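Local atomic coordinates of hyaluronidase (Streptomyces koganeiensis, PDB entry 4UFQ), a protein that probably degrades hyaluronan, as a trimeric bacterial hyaluronidase built almost wholly of beta strands and loops and related to phage-fibre proteins. Residues B[121-126]-B[135-140]; B[131-136]-B[147-152]; B[177-182]-B[195-200]; B[199-204]-B[211-216]. One frame throughout, in Å; residues are numbered along the deposited sequence. Where two conformers were deposited one is given.

Interaction 1 (B[121-126]-B[135-140]). With SO4 (sulfate ion), chain Q.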
loop_
_atom_site.group_PDB
_atom_site.type_symbol
_atom_site.label_atom_id
_atom_site.label_comp_id
_atom_site.label_asym_id
_atom_site.label_seq_id
_atom_site.Cartn_x
_atom_site.Cartn_y
_atom_site.Cartn_z
ATOM N N GLY B 121 -12.997 6.918 5.705
ATOM C CA GLY B 121 -11.714 7.449 5.261
ATOM C C GLY B 121 -11.060 6.766 4.065
ATOM O O GLY B 121 -11.482 5.692 3.629
ATOM N N ASN B 122 -10.007 7.389 3.536
ATOM C CA ASN B 122 -9.279 6.838 2.396
ATOM C C ASN B 122 -8.677 5.499 2.764
ATOM O O ASN B 122 -8.146 5.347 3.873
ATOM C CB ASN B 122 -8.130 7.753 1.969
ATOM C CG ASN B 122 -8.589 9.105 1.515
ATOM O OD1 ASN B 122 -9.561 9.227 0.758
ATOM N ND2 ASN B 122 -7.898 10.142 1.973
ATOM N N LEU B 123 -8.754 4.529 1.866
ATOM C CA LEU B 123 -8.113 3.247 2.099
ATOM C C LEU B 123 -6.603 3.356 1.881
ATOM O O LEU B 123 -5.809 2.788 2.647
ATOM C CB LEU B 123 -8.727 2.176 1.185
ATOM C CG LEU B 123 -10.257 2.135 1.227
ATOM C CD1 LEU B 123 -10.758 0.941 0.389
ATOM C CD2 LEU B 123 -10.763 2.057 2.649
ATOM N N ILE B 124 -6.202 4.100 0.856
ATOM C CA ILE B 124 -4.797 4.423 0.622
ATOM C C ILE B 124 -4.750 5.808 -0.005
ATOM O O ILE B 124 -5.609 6.160 -0.816
ATOM C CB ILE B 124 -4.078 3.348 -0.249
ATOM C CG1 ILE B 124 -2.584 3.643 -0.336
ATOM C CG2 ILE B 124 -4.745 3.244 -1.628
ATOM C CD1 ILE B 124 -1.767 2.484 -0.902
ATOM N N ALA B 125 -3.766 6.610 0.393
ATOM C CA ALA B 125 -3.561 7.929 -0.186
ATOM C C ALA B 125 -2.075 8.167 -0.332
ATOM O O ALA B 125 -1.353 8.216 0.681
ATOM C CB ALA B 125 -4.161 8.997 0.694
ATOM N N LEU B 126 -1.627 8.301 -1.573
ATOM C CA LEU B 126 -0.237 8.580 -1.902
ATOM C C LEU B 126 -0.138 10.022 -2.361
ATOM O O LEU B 126 -0.655 10.362 -3.437
ATOM C CB LEU B 126 0.307 7.593 -2.962
ATOM C CG LEU B 126 0.019 6.114 -2.686
ATOM C CD1 LEU B 126 0.645 5.266 -3.771
ATOM C CD2 LEU B 126 0.534 5.702 -1.284
ATOM N N PHE B 135 -2.222 8.949 -6.089
ATOM C CA PHE B 135 -3.045 7.738 -6.141
ATOM C C PHE B 135 -3.845 7.676 -4.857
ATOM O O PHE B 135 -3.273 7.712 -3.757
ATOM C CB PHE B 135 -2.180 6.481 -6.298
ATOM C CG PHE B 135 -2.963 5.205 -6.325
ATOM C CD1 PHE B 135 -3.785 4.899 -7.399
ATOM C CD2 PHE B 135 -2.880 4.310 -5.281
ATOM C CE1 PHE B 135 -4.511 3.723 -7.424
ATOM C CE2 PHE B 135 -3.596 3.129 -5.291
ATOM C CZ PHE B 135 -4.425 2.835 -6.362
ATOM N N VAL B 136 -5.164 7.628 -4.971
ATOM C CA VAL B 136 -6.029 7.558 -3.800
ATOM C C VAL B 136 -7.183 6.603 -4.073
ATOM O O VAL B 136 -7.745 6.573 -5.179
ATOM C CB VAL B 136 -6.537 8.951 -3.387
ATOM C CG1 VAL B 136 -7.433 9.571 -4.463
ATOM C CG2 VAL B 136 -7.264 8.914 -2.046
ATOM N N VAL B 137 -7.492 5.784 -3.077
ATOM C CA VAL B 137 -8.674 4.943 -3.079
ATOM C C VAL B 137 -9.515 5.429 -1.920
ATOM O O VAL B 137 -9.111 5.317 -0.758
ATOM C CB VAL B 137 -8.342 3.431 -2.970
ATOM C CG1 VAL B 137 -9.619 2.596 -3.075
ATOM C CG2 VAL B 137 -7.349 2.973 -4.019
ATOM N N LYS B 138 -10.656 6.032 -2.225
ATOM C CA LYS B 138 -11.560 6.532 -1.203
ATOM C C LYS B 138 -12.261 5.400 -0.464
ATOM O O LYS B 138 -12.315 4.267 -0.939
ATOM C CB LYS B 138 -12.617 7.445 -1.853
ATOM C CG LYS B 138 -12.074 8.515 -2.850
ATOM C CD LYS B 138 -11.111 9.518 -2.249
ATOM C CE LYS B 138 -11.747 10.510 -1.307
ATOM N NZ LYS B 138 -10.679 11.289 -0.588
ATOM N N GLY B 139 -12.824 5.715 0.693
ATOM C CA GLY B 139 -13.669 4.775 1.414
ATOM C C GLY B 139 -14.794 4.185 0.557
ATOM O O GLY B 139 -15.203 3.045 0.754
ATOM N N THR B 140 -15.334 4.969 -0.371
ATOM C CA THR B 140 -16.359 4.495 -1.305
ATOM C C THR B 140 -15.839 3.483 -2.323
ATOM O O THR B 140 -16.626 2.803 -2.994
ATOM C CB THR B 140 -16.891 5.666 -2.142
ATOM O OG1 THR B 140 -15.776 6.290 -2.796
ATOM C CG2 THR B 140 -17.629 6.678 -1.264
HETATM S S SO4 Q . -8.993 13.619 2.704
HETATM O O1 SO4 Q . -8.919 12.743 3.876
HETATM O O2 SO4 Q . -10.238 14.395 2.744
HETATM O O3 SO4 Q . -8.883 12.856 1.456
HETATM O O4 SO4 Q . -7.886 14.575 2.768
#
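The ammonium NZ of K138 gives a hydrogen bond to OD1 of N122 at 2.7 Å, arriving in the carbonyl plane on a lone pair, with a C=O...N angle of 135°. The two side chains run side by side in the same direction; the lysine chain, bent at chi2 and chi3, doubles back, and its CD and CE also lie against OD1. On the other branch of the amide, ND2 of N122 donates to sulfate O3 at 2.9 Å in a nearly straight bond, and to Q108 of the second subunit. K138 NZ lies 3.1 Å from the same O3; this sulfate, probably from the crystallisation liquor, is also bonded by R127. Between the backbones, V137 N bonds to I124 O, L126 N to F135 O, and L123 N to V137 O at 2.8 Å. L123 and I124 thus both face V137, a classic beta bulge. Packing then gathers on the face carrying I124, L126, F135 and V137. CG2 of I124 meets CG2 of V137 at 3.5 Å and CE2 of the F135 ring at 3.8 Å, while CD1 of L126 approaches CD2 of that ring. The pair forms the hairpin of strands 124-127 and 132-137. Strand 143-145 flanks its second strand, a parallel strand of the second subunit extends the sheet beyond 124-126, and F135 packs edge-to-face against F135 of both other subunits.

Interaction 2 (B[131-136]-B[147-152])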
loop_
_atom_site.group_PDB
_atom_site.type_symbol
_atom_site.label_atom_id
_atom_site.label_comp_id
_atom_site.label_asym_id
_atom_site.label_seq_id
_atom_site.Cartn_x
_atom_site.Cartn_y
_atom_site.Cartn_z
ATOM N N GLY B 131 -0.586 19.729 -4.072
ATOM C CA GLY B 131 -1.883 19.990 -4.669
ATOM C C GLY B 131 -2.575 18.781 -5.285
ATOM O O GLY B 131 -3.718 18.889 -5.722
ATOM N N LEU B 132 -1.909 17.627 -5.289
ATOM C CA LEU B 132 -2.440 16.443 -5.974
ATOM C C LEU B 132 -2.634 15.254 -5.046
ATOM O O LEU B 132 -1.944 15.105 -4.034
ATOM C CB LEU B 132 -1.505 16.013 -7.122
ATOM C CG LEU B 132 -1.241 17.065 -8.207
ATOM C CD1 LEU B 132 -0.291 16.526 -9.271
ATOM C CD2 LEU B 132 -2.553 17.525 -8.846
ATOM N N ASP B 133 -3.587 14.407 -5.415
ATOM C CA ASP B 133 -3.636 13.022 -4.965
ATOM C C ASP B 133 -3.033 12.177 -6.077
ATOM O O ASP B 133 -3.683 11.919 -7.099
ATOM C CB ASP B 133 -5.076 12.566 -4.710
ATOM C CG ASP B 133 -5.416 12.497 -3.246
ATOM O OD1 ASP B 133 -4.605 11.946 -2.474
ATOM O OD2 ASP B 133 -6.498 12.987 -2.870
ATOM N N ASP B 134 -1.787 11.761 -5.906
ATOM C CA ASP B 134 -1.138 10.960 -6.939
ATOM C C ASP B 134 -1.865 9.631 -7.174
ATOM O O ASP B 134 -2.127 9.244 -8.328
ATOM C CB ASP B 134 0.340 10.759 -6.601
ATOM C CG ASP B 134 1.112 12.083 -6.562
ATOM O OD1 ASP B 134 1.261 12.723 -7.621
ATOM O OD2 ASP B 134 1.559 12.507 -5.466
ATOM N N PHE B 135 -2.222 8.949 -6.089
ATOM C CA PHE B 135 -3.045 7.738 -6.141
ATOM C C PHE B 135 -3.845 7.676 -4.857
ATOM O O PHE B 135 -3.273 7.712 -3.757
ATOM C CB PHE B 135 -2.180 6.481 -6.298
ATOM C CG PHE B 135 -2.963 5.205 -6.325
ATOM C CD1 PHE B 135 -3.785 4.899 -7.399
ATOM C CD2 PHE B 135 -2.880 4.310 -5.281
ATOM C CE1 PHE B 135 -4.511 3.723 -7.424
ATOM C CE2 PHE B 135 -3.596 3.129 -5.291
ATOM C CZ PHE B 135 -4.425 2.835 -6.362
ATOM N N VAL B 136 -5.164 7.628 -4.971
ATOM C CA VAL B 136 -6.029 7.558 -3.800
ATOM C C VAL B 136 -7.183 6.603 -4.073
ATOM O O VAL B 136 -7.745 6.573 -5.179
ATOM C CB VAL B 136 -6.537 8.951 -3.387
ATOM C CG1 VAL B 136 -7.433 9.571 -4.463
ATOM C CG2 VAL B 136 -7.264 8.914 -2.046
ATOM N N ILE B 147 -5.819 13.527 -9.436
ATOM C CA ILE B 147 -6.892 14.468 -9.149
ATOM C C ILE B 147 -6.402 15.493 -8.130
ATOM O O ILE B 147 -5.370 15.301 -7.466
ATOM C CB ILE B 147 -8.186 13.749 -8.637
ATOM C CG1 ILE B 147 -7.909 13.003 -7.318
ATOM C CG2 ILE B 147 -8.725 12.811 -9.710
ATOM C CD1 ILE B 147 -9.166 12.443 -6.672
ATOM N N ASP B 148 -7.131 16.591 -8.001
ATOM C CA ASP B 148 -6.805 17.591 -7.004
ATOM C C ASP B 148 -6.880 16.940 -5.625
ATOM O O ASP B 148 -7.770 16.118 -5.368
ATOM C CB ASP B 148 -7.778 18.769 -7.089
ATOM C CG ASP B 148 -7.640 19.571 -8.377
ATOM O OD1 ASP B 148 -6.593 19.486 -9.049
ATOM O OD2 ASP B 148 -8.585 20.316 -8.698
ATOM N N ARG B 149 -5.952 17.294 -4.743
ATOM C CA ARG B 149 -5.871 16.631 -3.445
ATOM C C ARG B 149 -7.187 16.777 -2.691
ATOM O O ARG B 149 -7.746 17.874 -2.583
ATOM C CB ARG B 149 -4.717 17.180 -2.600
ATOM C CG ARG B 149 -4.496 16.380 -1.316
ATOM C CD ARG B 149 -3.192 16.744 -0.646
ATOM N NE ARG B 149 -2.040 16.467 -1.502
ATOM C CZ ARG B 149 -0.780 16.575 -1.106
ATOM N NH1 ARG B 149 -0.521 16.940 0.139
ATOM N NH2 ARG B 149 0.217 16.315 -1.945
ATOM N N ALA B 150 -7.670 15.644 -2.196
ATOM C CA ALA B 150 -8.874 15.536 -1.361
ATOM C C ALA B 150 -10.181 15.695 -2.136
ATOM O O ALA B 150 -11.265 15.653 -1.552
ATOM C CB ALA B 150 -8.826 16.497 -0.152
ATOM N N ALA B 151 -10.085 15.848 -3.452
ATOM C CA ALA B 151 -11.283 15.905 -4.283
ATOM C C ALA B 151 -11.963 14.544 -4.357
ATOM O O ALA B 151 -11.335 13.508 -4.190
ATOM C CB ALA B 151 -10.945 16.378 -5.707
ATOM N N THR B 152 -13.263 14.552 -4.622
ATOM C CA THR B 152 -13.997 13.321 -4.862
ATOM C C THR B 152 -13.842 12.881 -6.325
ATOM O O THR B 152 -14.160 13.654 -7.239
ATOM C CB THR B 152 -15.486 13.527 -4.567
ATOM O OG1 THR B 152 -15.639 14.018 -3.234
ATOM C CG2 THR B 152 -16.247 12.217 -4.696
HETATM O O HOH W 1 -9.245 12.476 -2.713
#
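G131 and L132 run past D148 and R149 as a short antiparallel pairing, although the touching parts of the two segments, taken end to end, lie 89° apart. R149 N bonds to G131 O at 2.9 Å, the donor standing above the carbonyl plane, and D133 N reaches I147 O in a nearly straight bond of 168°. Just beyond, D148 to A151 make a type II beta turn closed by A151 N on D148 O. The turn presents A150 N to the carboxylate of D133: the N-H meets OD2 at 3.0 Å from above the carboxylate plane, and a water links the same OD2 to A151 O. OD1 of D133 forms a salt bridge with R127, so both oxygens of this buried acid have partners. The side chain of R149 turns to L132: CG is anti to the backbone N (chi1 -172°), and the chain bends at chi3. NE gives a hydrogen bond of 2.9 Å to L132 O, which lies near the guanidinium plane at its edge; a weak bond from NH2 to that oxygen makes a lopsided two-pronged grip. Inside the fold, CD1 of I147 touches CG1 of V136 at 4.0 Å, the two side chains crossing at about a right angle, and CG1 of I147 rests on CB of D133. I147 also packs on H158 and V160, and V136 on A125, so the contact is bordered by strand 157-160 on the I147 side and by 124-127, the hairpin partner of 132-137, on the V136 side.

Interaction 3 (B[177-182]-B[195-200])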
loop_
_atom_site.group_PDB
_atom_site.type_symbol
_atom_site.label_atom_id
_atom_site.label_comp_id
_atom_site.label_asym_id
_atom_site.label_seq_id
_atom_site.Cartn_x
_atom_site.Cartn_y
_atom_site.Cartn_z
ATOM N N ILE B 177 -15.404 -3.120 -23.374
ATOM C CA ILE B 177 -16.402 -2.273 -22.752
ATOM C C ILE B 177 -17.682 -3.084 -22.687
ATOM O O ILE B 177 -18.244 -3.442 -23.733
ATOM C CB ILE B 177 -16.622 -0.980 -23.557
ATOM C CG1 ILE B 177 -15.305 -0.205 -23.695
ATOM C CG2 ILE B 177 -17.698 -0.122 -22.876
ATOM C CD1 ILE B 177 -15.394 0.993 -24.630
ATOM N N GLY B 178 -18.165 -3.409 -21.481
ATOM C CA GLY B 178 -19.392 -4.168 -21.327
ATOM C C GLY B 178 -20.586 -3.276 -21.596
ATOM O O GLY B 178 -20.447 -2.051 -21.586
ATOM N N ASN B 179 -21.753 -3.861 -21.837
ATOM C CA ASN B 179 -22.939 -3.024 -22.037
ATOM C C ASN B 179 -23.222 -2.209 -20.775
ATOM O O ASN B 179 -23.182 -2.734 -19.655
ATOM C CB ASN B 179 -24.174 -3.856 -22.346
ATOM C CG ASN B 179 -24.151 -4.525 -23.734
ATOM O OD1 ASN B 179 -23.694 -3.940 -24.722
ATOM N ND2 ASN B 179 -24.623 -5.760 -23.785
ATOM N N ALA B 180 -23.542 -0.925 -20.943
ATOM C CA ALA B 180 -23.906 -0.085 -19.816
ATOM C C ALA B 180 -25.272 -0.505 -19.275
ATOM O O ALA B 180 -26.230 -0.699 -20.028
ATOM C CB ALA B 180 -23.942 1.356 -20.227
ATOM N N ALA B 181 -25.374 -0.659 -17.962
ATOM C CA ALA B 181 -26.643 -1.024 -17.342
ATOM C C ALA B 181 -27.628 0.134 -17.433
ATOM O O ALA B 181 -28.836 -0.077 -17.556
ATOM C CB ALA B 181 -26.444 -1.446 -15.900
ATOM N N THR B 182 -27.098 1.348 -17.390
ATOM C CA THR B 182 -27.939 2.524 -17.598
ATOM C C THR B 182 -27.305 3.420 -18.646
ATOM O O THR B 182 -26.125 3.725 -18.608
ATOM C CB THR B 182 -28.205 3.287 -16.288
ATOM O OG1 THR B 182 -26.983 3.451 -15.559
ATOM C CG2 THR B 182 -29.211 2.518 -15.437
ATOM N N LEU B 195 -18.469 7.488 -23.784
ATOM C CA LEU B 195 -18.333 6.360 -24.686
ATOM C C LEU B 195 -18.907 5.166 -23.959
ATOM O O LEU B 195 -18.568 4.928 -22.787
ATOM C CB LEU B 195 -16.851 6.123 -24.995
ATOM C CG LEU B 195 -16.500 5.048 -26.026
ATOM C CD1 LEU B 195 -16.947 5.444 -27.439
ATOM C CD2 LEU B 195 -14.999 4.754 -26.014
ATOM N N TYR B 196 -19.828 4.435 -24.575
ATOM C CA TYR B 196 -20.434 3.295 -23.908
ATOM C C TYR B 196 -20.887 2.267 -24.897
ATOM O O TYR B 196 -21.050 2.569 -26.087
ATOM C CB TYR B 196 -21.611 3.738 -23.012
ATOM C CG TYR B 196 -22.765 4.418 -23.721
ATOM C CD1 TYR B 196 -22.680 5.758 -24.098
ATOM C CD2 TYR B 196 -23.917 3.734 -24.005
ATOM C CE1 TYR B 196 -23.748 6.401 -24.730
ATOM C CE2 TYR B 196 -24.991 4.365 -24.633
ATOM C CZ TYR B 196 -24.885 5.692 -25.001
ATOM O OH TYR B 196 -25.932 6.323 -25.622
ATOM N N ALA B 197 -21.064 1.043 -24.411
ATOM C CA ALA B 197 -21.656 -0.021 -25.198
ATOM C C ALA B 197 -23.129 -0.194 -24.848
ATOM O O ALA B 197 -23.548 -0.024 -23.700
ATOM C CB ALA B 197 -20.876 -1.355 -25.023
ATOM N N SER B 198 -23.914 -0.492 -25.882
ATOM C CA SER B 198 -25.346 -0.655 -25.740
ATOM C C SER B 198 -25.781 -1.708 -26.754
ATOM O O SER B 198 -25.596 -1.533 -27.967
ATOM C CB SER B 198 -26.022 0.678 -25.987
ATOM O OG SER B 198 -27.399 0.586 -25.633
ATOM N N GLY B 199 -26.331 -2.811 -26.265
ATOM C CA GLY B 199 -26.756 -3.901 -27.127
ATOM C C GLY B 199 -25.623 -4.439 -27.979
ATOM O O GLY B 199 -25.883 -4.921 -29.079
ATOM N N GLY B 200 -24.385 -4.358 -27.501
ATOM C CA GLY B 200 -23.224 -4.857 -28.235
ATOM C C GLY B 200 -22.594 -3.855 -29.195
ATOM O O GLY B 200 -21.533 -4.109 -29.754
HETATM O O HOH W 2 -20.687 0.736 -21.493
HETATM O O HOH W 3 -26.279 0.626 -22.465
#
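Residues 178-180, in the loop that leaves strand 175-177, lie against the end of strand 193-198 and the glycine turn after it, with N179 spanning the gap. Its OD1 takes the N-H of G200 at 2.9 Å, the donor tilted 21° from the amide plane. CG of N179 is anti to its carbonyl carbon, beside the backbone N (chi1 -70°), and OD1 comes near G199 N at too poor an angle to bond. One residue on, A180 N donates to A197 O at 2.9 Å and 172°. Water extends this single direct backbone bond on both flanks: one molecule donates to G178 O and accepts from A197 N, another donates to both A180 O and A197 O. A197 fills the middle, its CB directed at the loop and set 3.5 Å from G178 O and 4.0 Å from CG2 of I177. Farther in, the side chains of I177 and L195 cross at about a right angle, CD1 of I177 4.0 Å from CD2 of L195. Both are buried in the trimer: I177 also packs on W204 of the third subunit and V171 of the second, L195 on L202 of the second. With the positive phi of G199 and G200, the turn that N179 OD1 binds is a type I' turn, joining strands 193-198 and 201-206 as a tight two-residue hairpin.

Interaction 4 (B[199-204]-B[211-216])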
loop_
_atom_site.group_PDB
_atom_site.type_symbol
_atom_site.label_atom_id
_atom_site.label_comp_id
_atom_site.label_asym_id
_atom_site.label_seq_id
_atom_site.Cartn_x
_atom_site.Cartn_y
_atom_site.Cartn_z
ATOM N N GLY B 199 -26.331 -2.811 -26.265
ATOM C CA GLY B 199 -26.756 -3.901 -27.127
ATOM C C GLY B 199 -25.623 -4.439 -27.979
ATOM O O GLY B 199 -25.883 -4.921 -29.079
ATOM N N GLY B 200 -24.385 -4.358 -27.501
ATOM C CA GLY B 200 -23.224 -4.857 -28.235
ATOM C C GLY B 200 -22.594 -3.855 -29.195
ATOM O O GLY B 200 -21.533 -4.109 -29.754
ATOM N N ALA B 201 -23.255 -2.717 -29.394
ATOM C CA ALA B 201 -22.778 -1.633 -30.269
ATOM C C ALA B 201 -21.983 -0.622 -29.455
ATOM O O ALA B 201 -22.137 -0.552 -28.222
ATOM C CB ALA B 201 -23.959 -0.959 -30.926
ATOM N N LEU B 202 -21.150 0.170 -30.127
ATOM C CA LEU B 202 -20.368 1.224 -29.495
ATOM C C LEU B 202 -21.006 2.576 -29.815
ATOM O O LEU B 202 -21.285 2.874 -30.996
ATOM C CB LEU B 202 -18.919 1.165 -30.010
ATOM C CG LEU B 202 -17.964 2.170 -29.366
ATOM C CD1 LEU B 202 -17.727 1.855 -27.891
ATOM C CD2 LEU B 202 -16.638 2.174 -30.161
ATOM N N LEU B 203 -21.267 3.377 -28.775
ATOM C CA LEU B 203 -21.970 4.655 -28.895
ATOM C C LEU B 203 -21.184 5.777 -28.253
ATOM O O LEU B 203 -20.431 5.535 -27.303
ATOM C CB LEU B 203 -23.353 4.585 -28.229
ATOM C CG LEU B 203 -24.490 3.877 -28.980
ATOM C CD1 LEU B 203 -24.271 2.399 -29.086
ATOM C CD2 LEU B 203 -25.851 4.153 -28.334
ATOM N N TRP B 204 -21.379 7.006 -28.725
ATOM C CA TRP B 204 -20.851 8.216 -28.088
ATOM C C TRP B 204 -21.966 9.209 -27.891
ATOM O O TRP B 204 -22.723 9.525 -28.826
ATOM C CB TRP B 204 -19.821 8.893 -28.987
ATOM C CG TRP B 204 -19.231 10.240 -28.554
ATOM C CD1 TRP B 204 -19.499 11.467 -29.095
ATOM C CD2 TRP B 204 -18.194 10.452 -27.584
ATOM N NE1 TRP B 204 -18.710 12.418 -28.516
ATOM C CE2 TRP B 204 -17.899 11.825 -27.582
ATOM C CE3 TRP B 204 -17.510 9.616 -26.704
ATOM C CZ2 TRP B 204 -16.917 12.373 -26.763
ATOM C CZ3 TRP B 204 -16.546 10.162 -25.891
ATOM C CH2 TRP B 204 -16.280 11.526 -25.904
ATOM N N VAL B 211 -26.230 11.719 -29.766
ATOM C CA VAL B 211 -25.905 10.315 -29.526
ATOM C C VAL B 211 -25.717 9.618 -30.866
ATOM O O VAL B 211 -26.619 9.639 -31.707
ATOM C CB VAL B 211 -26.991 9.640 -28.672
ATOM C CG1 VAL B 211 -26.601 8.222 -28.379
ATOM C CG2 VAL B 211 -27.173 10.409 -27.353
ATOM N N THR B 212 -24.542 9.049 -31.070
ATOM C CA THR B 212 -24.150 8.399 -32.323
ATOM C C THR B 212 -23.779 6.950 -32.081
ATOM O O THR B 212 -23.010 6.656 -31.173
ATOM C CB THR B 212 -22.926 9.097 -32.899
ATOM O OG1 THR B 212 -23.233 10.471 -33.139
ATOM C CG2 THR B 212 -22.483 8.472 -34.221
ATOM N N THR B 213 -24.339 6.024 -32.870
ATOM C CA THR B 213 -23.876 4.635 -32.872
ATOM C C THR B 213 -22.687 4.554 -33.833
ATOM O O THR B 213 -22.850 4.673 -35.066
ATOM C CB THR B 213 -25.000 3.670 -33.277
ATOM O OG1 THR B 213 -26.107 3.794 -32.375
ATOM C CG2 THR B 213 -24.511 2.232 -33.216
ATOM N N ILE B 214 -21.502 4.399 -33.259
ATOM C CA ILE B 214 -20.264 4.369 -34.018
ATOM C C ILE B 214 -20.042 3.048 -34.735
ATOM O O ILE B 214 -19.590 3.044 -35.885
ATOM C CB ILE B 214 -19.077 4.638 -33.067
ATOM C CG1 ILE B 214 -19.200 6.053 -32.503
ATOM C CG2 ILE B 214 -17.748 4.418 -33.774
ATOM C CD1 ILE B 214 -18.312 6.258 -31.276
ATOM N N ALA B 215 -20.371 1.929 -34.083
ATOM C CA ALA B 215 -20.147 0.627 -34.707
ATOM C C ALA B 215 -21.149 -0.360 -34.181
ATOM O O ALA B 215 -21.483 -0.335 -33.006
ATOM C CB ALA B 215 -18.748 0.125 -34.450
ATOM N N PRO B 216 -21.607 -1.280 -35.035
ATOM C CA PRO B 216 -22.665 -2.210 -34.609
ATOM C C PRO B 216 -22.184 -3.409 -33.800
ATOM O O PRO B 216 -21.002 -3.760 -33.783
ATOM C CB PRO B 216 -23.252 -2.694 -35.938
ATOM C CG PRO B 216 -22.125 -2.584 -36.910
ATOM C CD PRO B 216 -21.324 -1.382 -36.471
#
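This is an antiparallel hairpin pairing near the C-terminal end of the chain, in which L202 meets a classic beta bulge formed by I214 and A215. L202 O accepts I214 N at 2.7 Å and, more weakly, A215 N at 3.4 Å, while L202 N returns a bond to A215 O. Beyond the bulge, W204 and T212 exchange bonds in both directions, T212 N to W204 O at 2.9 Å. The register slips by one residue between these bonded pairs, and I214 turns its side chain toward the partner strand. Its CD1 ends 3.8 Å from CB of W204, and its CB lies 3.5 Å from L202 O. On the face carrying L203 and T213, these two side chains lie side by side, pointing the same way: CG of L203 is 3.8 Å from OG1 of T213, and CD2 extends to CG1 of V211. CG2 of T213, anti to the backbone N, reaches CB of A201 at 4.0 Å. CB of A201 lies 3.3 Å from A215 O, a close approach beside the bonded pair. The indole of W204 leads off the hairpin, and its NE1 donates to G200 O of the second subunit; I214 packs on I214 of both other subunits. Strand 201-206 is the middle of a three-stranded antiparallel sheet, with 211-215 along one edge and 193-198, through L195 and Y196, along the other.

In the fold
The four contacts form two clusters in chain order. Interactions 1 and 2, with centres 9 Å apart, share F135 and V136 on strand 132-137: one pairs it with 124-127, the other with the segment around 147-148. Interactions 3 and 4, centres 8 Å apart, share G199 and G200, and Y196 O lies 2.8 Å from L203 N, joining strands 193-198 and 201-206 in one three-stranded sheet. The clusters lie apart: interactions 1 and 3 have centres about 28 Å apart, and their nearest atoms are about 16 Å apart. Both clusters touch neighbouring subunits, so the elongated trimer is held together at separate levels along its length.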